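Local structure of fibrillarin-like rRNA/tRNA 2'-O-methyltransferase (Methanocaldococcus jannaschii, 1FBN) at residues A[132-137]-A[160-165]; A[154-159]-A[176-181]; A[171-176]-A[222-227]. The protein probably transfers methyl groups from S-adenosyl-L-methionine to ribose 2'-hydroxyls of rRNA and tRNA at sites chosen by a guide RNA within box C/D sRNP particles. All coordinates share one frame; numbering follows the deposited sequence.

The three contacts follow one another through helix 156-167 and strands 172-179 and 220-227 of the Rossmann-like methyltransferase domain. Interactions 1 and 2 share the helix: interaction 1 holds it to the loop after strand 124-128, and interaction 2 lays its first turn over strand 172-179. That strand pairs with 220-227 in interaction 3, and Ile176 belongs to both contacts. Centres are 13 to 15 Å apart, yet the groups touch: Leu160 CD2 lies 3.9 Å from Ile176 CB, and Ile178 CD1 3.6 Å from Phe223 CD2. Interactions 1 and 2 border the predicted S-adenosyl-L-methionine site, the nearest side-chain atoms being about 3 Å apart for Asn132 and Asp130 and about 4 Å for Gln156 and Val151.

Interaction 1: A[132-137]-A[160-165]; sequences NKPQEY and LIKNAK
Asn132, Pro134 and Tyr137 lie on the loop after strand 124-128 of the Rossmann-like methyltransferase fold, and there they meet Lys162 and Asn163 on helix 156-167. Lys162 reaches over the proline to Asn132, two residues before it. Its CD rests 3.6 Å from Pro134 CD and its CG 3.8 Å from Pro134 CG, the chain crossing the ring at about a right angle. A bend at chi3 (-57°) turns CE out of the extended line, and the ammonium beyond it is gripped twice by one residue. NZ donates to Asn132 OD1 at 2.7 Å, from well above the plane of that carbonyl, and to Asn132 O at 3.1 Å, tilted 24° from the plane of the peptide. An alanine in place of Lys162 would probably leave both oxygens of Asn132 without their shared donor and open a gap beside Pro134 CG and CD. Asn132 N is itself bonded to Asp130 OD1, which ties this end of the contact to a residue predicted to bind S-adenosyl-L-methionine.

Deeper in, the carboxamide of Asn163 is buried, with hydrogen bonds at both ND2 and OD1. ND2 gives its hydrogens to Ile159 O and Ala131 O, so the amide is unlikely to turn over. Pro134 CB packs 3.6 Å from Asn163 OD1, while the Tyr137 ring, which also meets Phe167, brings its hydroxyl to the same oxygen. Ring and amide planes differ by only 22°, and Tyr137 OH donates over 2.7 Å to Asn163 OD1, in the carbonyl plane and on a lone pair.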
ATOM      1  N   ASN A 132      -0.290 -13.222  11.156  1.00 24.13           N
ATOM      2  CA  ASN A 132       0.734 -14.159  11.600  1.00 24.38           C
ATOM      3  C   ASN A 132       0.260 -15.610  11.444  1.00 23.86           C
ATOM      4  O   ASN A 132       1.025 -16.552  11.663  1.00 23.38           O
ATOM      5  CB  ASN A 132       1.120 -13.865  13.051  1.00 27.90           C
ATOM      6  CG  ASN A 132       2.397 -14.562  13.468  1.00 31.77           C
ATOM      7  OD1 ASN A 132       3.387 -14.574  12.727  1.00 32.53           O
ATOM      8  ND2 ASN A 132       2.384 -15.151  14.659  1.00 32.78           N
ATOM      9  N   LYS A 133      -1.005 -15.778  11.061  1.00 23.43           N
ATOM     10  CA  LYS A 133      -1.604 -17.099  10.838  1.00 23.19           C
ATOM     11  C   LYS A 133      -2.358 -17.052   9.509  1.00 22.34           C
ATOM     12  O   LYS A 133      -3.586 -17.112   9.484  1.00 22.79           O
ATOM     13  CB  LYS A 133      -2.590 -17.458  11.957  1.00 23.48           C
ATOM     14  CG  LYS A 133      -2.010 -17.458  13.364  1.00 28.52           C
ATOM     15  CD  LYS A 133      -3.056 -17.915  14.374  1.00 31.62           C
ATOM     16  CE  LYS A 133      -2.770 -17.387  15.774  1.00 34.37           C
ATOM     17  NZ  LYS A 133      -1.418 -17.747  16.272  1.00 40.78           N
ATOM     18  N   PRO A 134      -1.625 -16.953   8.383  1.00 21.83           N
ATOM     19  CA  PRO A 134      -2.229 -16.892   7.048  1.00 21.67           C
ATOM     20  C   PRO A 134      -3.031 -18.122   6.627  1.00 23.25           C
ATOM     21  O   PRO A 134      -3.921 -18.016   5.779  1.00 23.80           O
ATOM     22  CB  PRO A 134      -1.022 -16.650   6.138  1.00 19.40           C
ATOM     23  CG  PRO A 134       0.080 -17.344   6.860  1.00 20.91           C
ATOM     24  CD  PRO A 134      -0.155 -16.923   8.287  1.00 21.92           C
ATOM     25  N   GLN A 135      -2.733 -19.275   7.225  1.00 22.77           N
ATOM     26  CA  GLN A 135      -3.442 -20.510   6.892  1.00 23.28           C
ATOM     27  C   GLN A 135      -4.921 -20.431   7.246  1.00 23.11           C
ATOM     28  O   GLN A 135      -5.742 -21.113   6.637  1.00 24.98           O
ATOM     29  CB  GLN A 135      -2.814 -21.720   7.589  1.00 25.39           C
ATOM     30  CG  GLN A 135      -2.918 -21.723   9.110  1.00 30.52           C
ATOM     31  CD  GLN A 135      -1.843 -20.888   9.794  1.00 34.61           C
ATOM     32  OE1 GLN A 135      -0.985 -20.281   9.140  1.00 33.94           O
ATOM     33  NE2 GLN A 135      -1.875 -20.871  11.124  1.00 34.08           N
ATOM     34  N   GLU A 136      -5.254 -19.580   8.213  1.00 23.42           N
ATOM     35  CA  GLU A 136      -6.635 -19.417   8.650  1.00 23.65           C
ATOM     36  C   GLU A 136      -7.548 -18.795   7.598  1.00 23.15           C
ATOM     37  O   GLU A 136      -8.748 -19.069   7.581  1.00 24.78           O
ATOM     38  CB  GLU A 136      -6.706 -18.627   9.958  1.00 24.31           C
ATOM     39  CG  GLU A 136      -6.186 -19.391  11.172  1.00 29.89           C
ATOM     40  CD  GLU A 136      -6.476 -18.690  12.496  1.00 33.93           C
ATOM     41  OE1 GLU A 136      -6.657 -17.454  12.499  1.00 35.97           O
ATOM     42  OE2 GLU A 136      -6.518 -19.375  13.543  1.00 34.57           O
ATOM     43  N   TYR A 137      -6.996 -17.948   6.734  1.00 20.71           N
ATOM     44  CA  TYR A 137      -7.798 -17.330   5.678  1.00 22.30           C
ATOM     45  C   TYR A 137      -7.412 -17.784   4.262  1.00 22.43           C
ATOM     46  O   TYR A 137      -7.800 -17.161   3.270  1.00 22.12           O
ATOM     47  CB  TYR A 137      -7.788 -15.798   5.791  1.00 19.34           C
ATOM     48  CG  TYR A 137      -6.433 -15.161   6.010  1.00 20.18           C
ATOM     49  CD1 TYR A 137      -5.597 -14.863   4.935  1.00 19.32           C
ATOM     50  CD2 TYR A 137      -6.008 -14.804   7.294  1.00 19.03           C
ATOM     51  CE1 TYR A 137      -4.373 -14.222   5.132  1.00 22.16           C
ATOM     52  CE2 TYR A 137      -4.788 -14.164   7.501  1.00 18.83           C
ATOM     53  CZ  TYR A 137      -3.974 -13.875   6.419  1.00 21.91           C
ATOM     54  OH  TYR A 137      -2.766 -13.234   6.618  1.00 22.18           O
ATOM     55  N   LEU A 160       5.544 -11.052   6.102  1.00 16.70           N
ATOM     56  CA  LEU A 160       5.444 -10.865   4.655  1.00 17.18           C
ATOM     57  C   LEU A 160       5.864 -12.147   3.952  1.00 18.39           C
ATOM     58  O   LEU A 160       5.226 -12.566   2.988  1.00 18.79           O
ATOM     59  CB  LEU A 160       6.336  -9.713   4.178  1.00 18.32           C
ATOM     60  CG  LEU A 160       6.305  -9.380   2.674  1.00 19.32           C
ATOM     61  CD1 LEU A 160       4.950  -8.802   2.287  1.00 17.92           C
ATOM     62  CD2 LEU A 160       7.401  -8.392   2.320  1.00 17.04           C
ATOM     63  N   ILE A 161       6.929 -12.768   4.458  1.00 20.13           N
ATOM     64  CA  ILE A 161       7.467 -14.005   3.892  1.00 20.32           C
ATOM     65  C   ILE A 161       6.469 -15.141   4.039  1.00 21.64           C
ATOM     66  O   ILE A 161       6.238 -15.895   3.097  1.00 23.46           O
ATOM     67  CB  ILE A 161       8.809 -14.404   4.564  1.00 21.13           C
ATOM     68  CG1 ILE A 161       9.898 -13.391   4.203  1.00 19.29           C
ATOM     69  CG2 ILE A 161       9.231 -15.808   4.134  1.00 20.16           C
ATOM     70  CD1 ILE A 161      11.163 -13.537   5.017  1.00 20.99           C
ATOM     71  N   LYS A 162       5.855 -15.231   5.215  1.00 21.92           N
ATOM     72  CA  LYS A 162       4.869 -16.272   5.497  1.00 24.20           C
ATOM     73  C   LYS A 162       3.660 -16.126   4.566  1.00 22.50           C
ATOM     74  O   LYS A 162       3.185 -17.104   3.986  1.00 24.55           O
ATOM     75  CB  LYS A 162       4.429 -16.184   6.959  1.00 26.27           C
ATOM     76  CG  LYS A 162       3.830 -17.460   7.508  1.00 34.60           C
ATOM     77  CD  LYS A 162       3.392 -17.298   8.960  1.00 36.65           C
ATOM     78  CE  LYS A 162       4.534 -16.865   9.857  1.00 35.21           C
ATOM     79  NZ  LYS A 162       4.076 -16.729  11.260  1.00 36.22           N
ATOM     80  N   ASN A 163       3.190 -14.894   4.401  1.00 20.04           N
ATOM     81  CA  ASN A 163       2.051 -14.622   3.536  1.00 19.94           C
ATOM     82  C   ASN A 163       2.389 -14.775   2.056  1.00 19.22           C
ATOM     83  O   ASN A 163       1.523 -15.117   1.253  1.00 19.59           O
ATOM     84  CB  ASN A 163       1.482 -13.235   3.829  1.00 21.43           C
ATOM     85  CG  ASN A 163       0.572 -13.227   5.045  1.00 20.78           C
ATOM     86  OD1 ASN A 163      -0.648 -13.338   4.911  1.00 23.58           O
ATOM     87  ND2 ASN A 163       1.158 -13.113   6.234  1.00 18.50           N
ATOM     88  N   ALA A 164       3.650 -14.531   1.703  1.00 19.18           N
ATOM     89  CA  ALA A 164       4.107 -14.664   0.322  1.00 19.06           C
ATOM     90  C   ALA A 164       4.108 -16.143  -0.075  1.00 21.69           C
ATOM     91  O   ALA A 164       3.676 -16.497  -1.175  1.00 22.99           O
ATOM     92  CB  ALA A 164       5.500 -14.070   0.164  1.00 18.67           C
ATOM     93  N   LYS A 165       4.579 -17.000   0.831  1.00 20.85           N
ATOM     94  CA  LYS A 165       4.619 -18.443   0.588  1.00 21.74           C
ATOM     95  C   LYS A 165       3.206 -18.946   0.335  1.00 22.16           C
ATOM     96  O   LYS A 165       2.964 -19.715  -0.590  1.00 24.54           O
ATOM     97  CB  LYS A 165       5.191 -19.194   1.797  1.00 22.35           C
ATOM     98  CG  LYS A 165       6.685 -19.024   2.057  1.00 23.87           C
ATOM     99  CD  LYS A 165       7.058 -19.779   3.336  1.00 30.15           C
ATOM    100  CE  LYS A 165       8.503 -19.568   3.764  1.00 29.96           C
ATOM    101  NZ  LYS A 165       9.460 -20.241   2.853  1.00 37.58           N
TER

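Interaction 2: A[154-159]-A[176-181]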
ATOM      1  N   PRO A 154       8.104  -6.234  15.275  1.00 23.00           N
ATOM      2  CA  PRO A 154       9.434  -6.830  15.133  1.00 23.69           C
ATOM      3  C   PRO A 154       9.469  -7.975  14.125  1.00 23.55           C
ATOM      4  O   PRO A 154      10.503  -8.236  13.518  1.00 25.75           O
ATOM      5  CB  PRO A 154       9.723  -7.352  16.542  1.00 24.44           C
ATOM      6  CG  PRO A 154       8.946  -6.432  17.419  1.00 25.11           C
ATOM      7  CD  PRO A 154       7.649  -6.314  16.672  1.00 25.66           C
ATOM      8  N   ASN A 155       8.338  -8.656  13.959  1.00 22.85           N
ATOM      9  CA  ASN A 155       8.238  -9.788  13.040  1.00 22.35           C
ATOM     10  C   ASN A 155       7.570  -9.461  11.696  1.00 21.51           C
ATOM     11  O   ASN A 155       7.175 -10.369  10.960  1.00 20.41           O
ATOM     12  CB  ASN A 155       7.490 -10.945  13.722  1.00 24.16           C
ATOM     13  CG  ASN A 155       6.036 -10.601  14.056  1.00 25.42           C
ATOM     14  OD1 ASN A 155       5.656  -9.432  14.119  1.00 26.35           O
ATOM     15  ND2 ASN A 155       5.220 -11.629  14.272  1.00 26.82           N
ATOM     16  N   GLN A 156       7.467  -8.177  11.361  1.00 21.18           N
ATOM     17  CA  GLN A 156       6.831  -7.767  10.111  1.00 18.25           C
ATOM     18  C   GLN A 156       7.426  -8.416   8.861  1.00 19.54           C
ATOM     19  O   GLN A 156       6.690  -8.787   7.949  1.00 19.81           O
ATOM     20  CB  GLN A 156       6.814  -6.243   9.982  1.00 16.06           C
ATOM     21  CG  GLN A 156       8.175  -5.588   9.954  1.00 16.69           C
ATOM     22  CD  GLN A 156       8.075  -4.084  10.039  1.00 16.85           C
ATOM     23  OE1 GLN A 156       7.721  -3.422   9.066  1.00 19.27           O
ATOM     24  NE2 GLN A 156       8.362  -3.535  11.212  1.00 19.83           N
ATOM     25  N   ALA A 157       8.746  -8.595   8.831  1.00 19.87           N
ATOM     26  CA  ALA A 157       9.390  -9.219   7.677  1.00 20.90           C
ATOM     27  C   ALA A 157       8.982 -10.687   7.519  1.00 21.75           C
ATOM     28  O   ALA A 157       8.580 -11.098   6.430  1.00 21.43           O
ATOM     29  CB  ALA A 157      10.914  -9.088   7.756  1.00 18.14           C
ATOM     30  N   GLU A 158       9.052 -11.464   8.600  1.00 23.89           N
ATOM     31  CA  GLU A 158       8.680 -12.876   8.523  1.00 25.47           C
ATOM     32  C   GLU A 158       7.199 -13.015   8.172  1.00 23.47           C
ATOM     33  O   GLU A 158       6.806 -13.988   7.532  1.00 24.67           O
ATOM     34  CB  GLU A 158       9.004 -13.632   9.821  1.00 31.16           C
ATOM     35  CG  GLU A 158       8.064 -13.345  10.983  1.00 43.27           C
ATOM     36  CD  GLU A 158       8.069 -14.442  12.041  1.00 50.30           C
ATOM     37  OE1 GLU A 158       7.287 -15.408  11.895  1.00 53.38           O
ATOM     38  OE2 GLU A 158       8.845 -14.333  13.019  1.00 51.57           O
ATOM     39  N   ILE A 159       6.390 -12.035   8.570  1.00 20.73           N
ATOM     40  CA  ILE A 159       4.963 -12.060   8.255  1.00 20.10           C
ATOM     41  C   ILE A 159       4.771 -11.931   6.742  1.00 19.34           C
ATOM     42  O   ILE A 159       3.942 -12.632   6.166  1.00 20.36           O
ATOM     43  CB  ILE A 159       4.163 -10.939   8.985  1.00 20.98           C
ATOM     44  CG1 ILE A 159       4.025 -11.258  10.477  1.00 18.82           C
ATOM     45  CG2 ILE A 159       2.768 -10.791   8.371  1.00 18.71           C
ATOM     46  CD1 ILE A 159       3.303 -10.177  11.260  1.00 17.57           C
ATOM     47  N   ILE A 176       6.455  -3.456   1.330  1.00 16.14           N
ATOM     48  CA  ILE A 176       6.425  -3.369   2.786  1.00 15.29           C
ATOM     49  C   ILE A 176       7.029  -2.075   3.338  1.00 15.65           C
ATOM     50  O   ILE A 176       8.169  -1.713   3.024  1.00 15.41           O
ATOM     51  CB  ILE A 176       7.113  -4.619   3.435  1.00 16.78           C
ATOM     52  CG1 ILE A 176       6.955  -4.600   4.960  1.00 16.03           C
ATOM     53  CG2 ILE A 176       8.589  -4.692   3.047  1.00 17.46           C
ATOM     54  CD1 ILE A 176       7.515  -5.824   5.649  1.00 17.70           C
ATOM     55  N   ALA A 177       6.225  -1.355   4.117  1.00 14.33           N
ATOM     56  CA  ALA A 177       6.654  -0.113   4.748  1.00 15.38           C
ATOM     57  C   ALA A 177       7.206  -0.495   6.117  1.00 16.72           C
ATOM     58  O   ALA A 177       6.469  -0.959   6.983  1.00 16.79           O
ATOM     59  CB  ALA A 177       5.476   0.843   4.897  1.00 15.85           C
ATOM     60  N   ILE A 178       8.508  -0.313   6.300  1.00 17.76           N
ATOM     61  CA  ILE A 178       9.159  -0.675   7.550  1.00 17.49           C
ATOM     62  C   ILE A 178       9.557   0.498   8.445  1.00 19.82           C
ATOM     63  O   ILE A 178      10.271   1.411   8.025  1.00 17.63           O
ATOM     64  CB  ILE A 178      10.410  -1.545   7.285  1.00 17.08           C
ATOM     65  CG1 ILE A 178      10.018  -2.800   6.500  1.00 17.47           C
ATOM     66  CG2 ILE A 178      11.081  -1.929   8.602  1.00 16.09           C
ATOM     67  CD1 ILE A 178      11.162  -3.773   6.260  1.00 15.72           C
ATOM     68  N   LYS A 179       9.058   0.463   9.680  1.00 20.67           N
ATOM     69  CA  LYS A 179       9.374   1.465  10.691  1.00 20.05           C
ATOM     70  C   LYS A 179      10.530   0.849  11.484  1.00 20.51           C
ATOM     71  O   LYS A 179      10.332  -0.109  12.235  1.00 19.19           O
ATOM     72  CB  LYS A 179       8.173   1.689  11.610  1.00 19.01           C
ATOM     73  CG  LYS A 179       8.450   2.639  12.758  1.00 21.61           C
ATOM     74  CD  LYS A 179       7.243   2.783  13.666  1.00 24.67           C
ATOM     75  CE  LYS A 179       7.554   3.684  14.846  1.00 27.60           C
ATOM     76  NZ  LYS A 179       6.365   3.850  15.722  1.00 30.05           N
ATOM     77  N   ALA A 180      11.736   1.378  11.286  1.00 20.48           N
ATOM     78  CA  ALA A 180      12.931   0.862  11.957  1.00 20.25           C
ATOM     79  C   ALA A 180      12.792   0.693  13.471  1.00 19.86           C
ATOM     80  O   ALA A 180      13.147  -0.353  14.014  1.00 19.53           O
ATOM     81  CB  ALA A 180      14.135   1.739  11.636  1.00 19.34           C
ATOM     82  N   ARG A 181      12.262   1.712  14.139  1.00 19.86           N
ATOM     83  CA  ARG A 181      12.102   1.686  15.588  1.00 21.37           C
ATOM     84  C   ARG A 181      11.111   0.648  16.121  1.00 22.64           C
ATOM     85  O   ARG A 181      11.100   0.368  17.320  1.00 23.86           O
ATOM     86  CB  ARG A 181      11.743   3.078  16.103  1.00 22.45           C
ATOM     87  CG  ARG A 181      12.835   4.126  15.920  1.00 27.29           C
ATOM     88  CD  ARG A 181      13.862   4.106  17.040  1.00 30.34           C
ATOM     89  NE  ARG A 181      14.765   2.968  16.940  1.00 37.11           N
ATOM     90  CZ  ARG A 181      16.081   3.064  16.757  1.00 37.01           C
ATOM     91  NH1 ARG A 181      16.668   4.252  16.656  1.00 35.41           N
ATOM     92  NH2 ARG A 181      16.810   1.965  16.658  1.00 36.22           N
TER
HETATM   93  O   HOH W   1       5.277  -3.404   7.585  1.00 16.49           O
HETATM   94  O   HOH W   2       6.754  -1.025  10.211  1.00 19.41           O
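Gln156 and Ile178 make the close side of this contact. The glutamine crosses the isoleucine obliquely, with OE1 3.5 Å from Ile178 CG1 and CD 4.0 Å from Ile178 CG2. CG sits between the backbone N and the carbonyl carbon (chi1 61°), and from there the chain extends toward the strand. NE2 is held by a hydrogen bond to Gln153 O, which helps fix the rotation of the carboxamide. Nearby, Ile176 extends CD1 to 3.8 Å from Gln156 O, in the first turn of the helix. This is one step of a beta-alpha-beta crossover: strand 144-149 leads through helix 156-167 into its parallel neighbour, strand 172-179. On the other side of the carboxamide the fit is looser and water does the joining. Gln156 OE1 and Ala177 O, two acceptors 3.5 Å apart, cannot bond to each other; one water bridges the pair, lying 2.9 Å from Gln156 OE1 and 2.8 Å from Ala177 O. A second water, 2.8 Å from Gln156 OE1, takes the backbone hydrogen of Lys179 N at 2.8 Å.

Interaction 3: A[171-176]-A[222-227]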
ATOM      1  N   GLY A 171       6.904 -14.299  -9.201  1.00 27.81           N
ATOM      2  CA  GLY A 171       7.028 -13.164 -10.097  1.00 25.43           C
ATOM      3  C   GLY A 171       6.194 -12.002  -9.571  1.00 22.79           C
ATOM      4  O   GLY A 171       6.293 -10.883 -10.064  1.00 22.08           O
ATOM      5  N   GLY A 172       5.351 -12.291  -8.578  1.00 22.94           N
ATOM      6  CA  GLY A 172       4.515 -11.278  -7.959  1.00 18.57           C
ATOM      7  C   GLY A 172       5.379 -10.342  -7.136  1.00 18.02           C
ATOM      8  O   GLY A 172       6.592 -10.528  -7.057  1.00 17.35           O
ATOM      9  N   TYR A 173       4.760  -9.367  -6.480  1.00 19.05           N
ATOM     10  CA  TYR A 173       5.510  -8.390  -5.698  1.00 18.33           C
ATOM     11  C   TYR A 173       5.087  -8.213  -4.251  1.00 19.87           C
ATOM     12  O   TYR A 173       3.905  -8.319  -3.905  1.00 19.15           O
ATOM     13  CB  TYR A 173       5.442  -7.016  -6.368  1.00 19.54           C
ATOM     14  CG  TYR A 173       6.173  -6.915  -7.678  1.00 21.27           C
ATOM     15  CD1 TYR A 173       5.624  -7.443  -8.846  1.00 21.70           C
ATOM     16  CD2 TYR A 173       7.412  -6.292  -7.755  1.00 22.23           C
ATOM     17  CE1 TYR A 173       6.295  -7.356 -10.060  1.00 23.18           C
ATOM     18  CE2 TYR A 173       8.092  -6.195  -8.969  1.00 23.83           C
ATOM     19  CZ  TYR A 173       7.528  -6.734 -10.113  1.00 23.82           C
ATOM     20  OH  TYR A 173       8.211  -6.682 -11.302  1.00 25.33           O
ATOM     21  N   GLY A 174       6.077  -7.883  -3.425  1.00 18.84           N
ATOM     22  CA  GLY A 174       5.841  -7.624  -2.022  1.00 17.40           C
ATOM     23  C   GLY A 174       6.219  -6.178  -1.752  1.00 18.40           C
ATOM     24  O   GLY A 174       7.312  -5.743  -2.126  1.00 18.92           O
HETATM   25  N   MSE A 175       5.282  -5.411  -1.197  1.00 15.99           N
HETATM   26  CA  MSE A 175       5.518  -4.010  -0.853  1.00 16.32           C
HETATM   27  C   MSE A 175       5.407  -3.929   0.667  1.00 15.95           C
HETATM   28  O   MSE A 175       4.389  -4.319   1.233  1.00 16.33           O
HETATM   29  CB  MSE A 175       4.466  -3.097  -1.501  1.00 13.92           C
HETATM   30  CG  MSE A 175       4.443  -3.123  -3.021  1.00 14.66           C
HETATM   31 SE   MSE A 175       3.310  -1.903  -3.744  1.00 12.76          SE
HETATM   32  CE  MSE A 175       4.364  -0.461  -3.783  1.00 17.70           C
ATOM     33  N   ILE A 176       6.455  -3.456   1.330  1.00 16.14           N
ATOM     34  CA  ILE A 176       6.425  -3.369   2.786  1.00 15.29           C
ATOM     35  C   ILE A 176       7.029  -2.075   3.338  1.00 15.65           C
ATOM     36  O   ILE A 176       8.169  -1.713   3.024  1.00 15.41           O
ATOM     37  CB  ILE A 176       7.113  -4.619   3.435  1.00 16.78           C
ATOM     38  CG1 ILE A 176       6.955  -4.600   4.960  1.00 16.03           C
ATOM     39  CG2 ILE A 176       8.589  -4.692   3.047  1.00 17.46           C
ATOM     40  CD1 ILE A 176       7.515  -5.824   5.649  1.00 17.70           C
HETATM   41  N   MSE A 222      10.133   2.174   2.396  1.00 17.62           N
HETATM   42  CA  MSE A 222       9.252   1.295   1.632  1.00 17.54           C
HETATM   43  C   MSE A 222      10.122   0.372   0.776  1.00 17.59           C
HETATM   44  O   MSE A 222      10.916   0.832  -0.046  1.00 19.49           O
HETATM   45  CB  MSE A 222       8.313   2.117   0.732  1.00 16.71           C
HETATM   46  CG  MSE A 222       7.351   1.306  -0.144  1.00 17.41           C
HETATM   47 SE   MSE A 222       6.013   0.463   0.749  1.00 10.94          SE
HETATM   48  CE  MSE A 222       4.832   1.756   0.837  1.00 19.63           C
ATOM     49  N   PHE A 223      10.015  -0.927   1.018  1.00 17.32           N
ATOM     50  CA  PHE A 223      10.758  -1.916   0.247  1.00 19.00           C
ATOM     51  C   PHE A 223       9.813  -2.574  -0.755  1.00 18.99           C
ATOM     52  O   PHE A 223       8.633  -2.786  -0.467  1.00 16.20           O
ATOM     53  CB  PHE A 223      11.344  -3.009   1.158  1.00 21.94           C
ATOM     54  CG  PHE A 223      12.517  -2.561   1.985  1.00 24.97           C
ATOM     55  CD1 PHE A 223      13.809  -2.602   1.463  1.00 27.80           C
ATOM     56  CD2 PHE A 223      12.335  -2.116   3.291  1.00 25.39           C
ATOM     57  CE1 PHE A 223      14.905  -2.209   2.231  1.00 29.54           C
ATOM     58  CE2 PHE A 223      13.425  -1.719   4.069  1.00 28.43           C
ATOM     59  CZ  PHE A 223      14.712  -1.766   3.538  1.00 30.11           C
ATOM     60  N   VAL A 224      10.330  -2.839  -1.951  1.00 16.72           N
ATOM     61  CA  VAL A 224       9.564  -3.513  -2.991  1.00 15.96           C
ATOM     62  C   VAL A 224      10.453  -4.639  -3.506  1.00 18.28           C
ATOM     63  O   VAL A 224      11.632  -4.429  -3.801  1.00 18.30           O
ATOM     64  CB  VAL A 224       9.189  -2.572  -4.157  1.00 17.16           C
ATOM     65  CG1 VAL A 224       8.426  -3.345  -5.223  1.00 16.91           C
ATOM     66  CG2 VAL A 224       8.341  -1.404  -3.656  1.00 15.98           C
ATOM     67  N   GLY A 225       9.900  -5.845  -3.565  1.00 18.20           N
ATOM     68  CA  GLY A 225      10.671  -6.977  -4.042  1.00 18.58           C
ATOM     69  C   GLY A 225       9.844  -7.953  -4.849  1.00 21.47           C
ATOM     70  O   GLY A 225       8.626  -8.035  -4.674  1.00 20.47           O
ATOM     71  N   ILE A 226      10.498  -8.649  -5.775  1.00 22.72           N
ATOM     72  CA  ILE A 226       9.825  -9.649  -6.604  1.00 25.69           C
ATOM     73  C   ILE A 226       9.966 -10.996  -5.909  1.00 25.35           C
ATOM     74  O   ILE A 226      11.060 -11.366  -5.480  1.00 23.88           O
ATOM     75  CB  ILE A 226      10.438  -9.752  -8.019  1.00 26.73           C
ATOM     76  CG1 ILE A 226      10.363  -8.400  -8.719  1.00 33.16           C
ATOM     77  CG2 ILE A 226       9.686 -10.791  -8.845  1.00 26.17           C
ATOM     78  CD1 ILE A 226      10.680  -8.451 -10.209  1.00 39.99           C
ATOM     79  N   TRP A 227       8.849 -11.705  -5.778  1.00 25.45           N
ATOM     80  CA  TRP A 227       8.828 -13.008  -5.128  1.00 28.61           C
ATOM     81  C   TRP A 227       9.359 -14.098  -6.050  1.00 33.64           C
ATOM     82  O   TRP A 227       8.707 -14.476  -7.021  1.00 31.01           O
ATOM     83  CB  TRP A 227       7.405 -13.341  -4.690  1.00 26.60           C
ATOM     84  CG  TRP A 227       7.266 -14.650  -3.974  1.00 25.09           C
ATOM     85  CD1 TRP A 227       6.504 -15.714  -4.361  1.00 25.79           C
ATOM     86  CD2 TRP A 227       7.872 -15.023  -2.726  1.00 24.36           C
ATOM     87  NE1 TRP A 227       6.591 -16.724  -3.431  1.00 26.34           N
ATOM     88  CE2 TRP A 227       7.423 -16.327  -2.419  1.00 23.19           C
ATOM     89  CE3 TRP A 227       8.746 -14.381  -1.836  1.00 21.80           C
ATOM     90  CZ2 TRP A 227       7.820 -17.003  -1.258  1.00 23.06           C
ATOM     91  CZ3 TRP A 227       9.138 -15.053  -0.682  1.00 21.51           C
ATOM     92  CH2 TRP A 227       8.674 -16.351  -0.405  1.00 24.24           C
TER
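Tyr173 and Ile226 stand side by side on one face of an antiparallel strand pair, pointing the same way. The tyrosine ring leans along Ile226, its CD2 3.7 Å from Gly225 O and filling the notch toward Val224, where CD2 comes 4.0 Å from Val224 CG1. Next along this face, Met175, a selenomethionine, bends at chi3 (85°) and brings CE to 4.1 Å from Val224 CG2. The opposite face is uneven. Gly174 and Gly225 are paired and carry no side chains, which makes a shallow dip beside the bump formed by Ile176 CG2 and Phe223 CB, 3.7 Å apart. Leu160 of helix 156-167 approaches the Gly174 side of the dip. Six backbone hydrogen bonds fix the register, from Gly171 N to Trp227 O at one end to Phe223 N to Ile176 O, 2.8 Å, at the other. These strands belong to the seven-stranded mixed sheet characteristic of S-adenosylmethionine-dependent methyltransferases. Strand 144-149 continues it beyond 172-179, and strand 205-212 closes it beyond 220-227. Helix 58-64 lies against Met175 and selenomethionine Met222, while the Trp227 indole packs on helix 156-167 near Ala164 and Lys165.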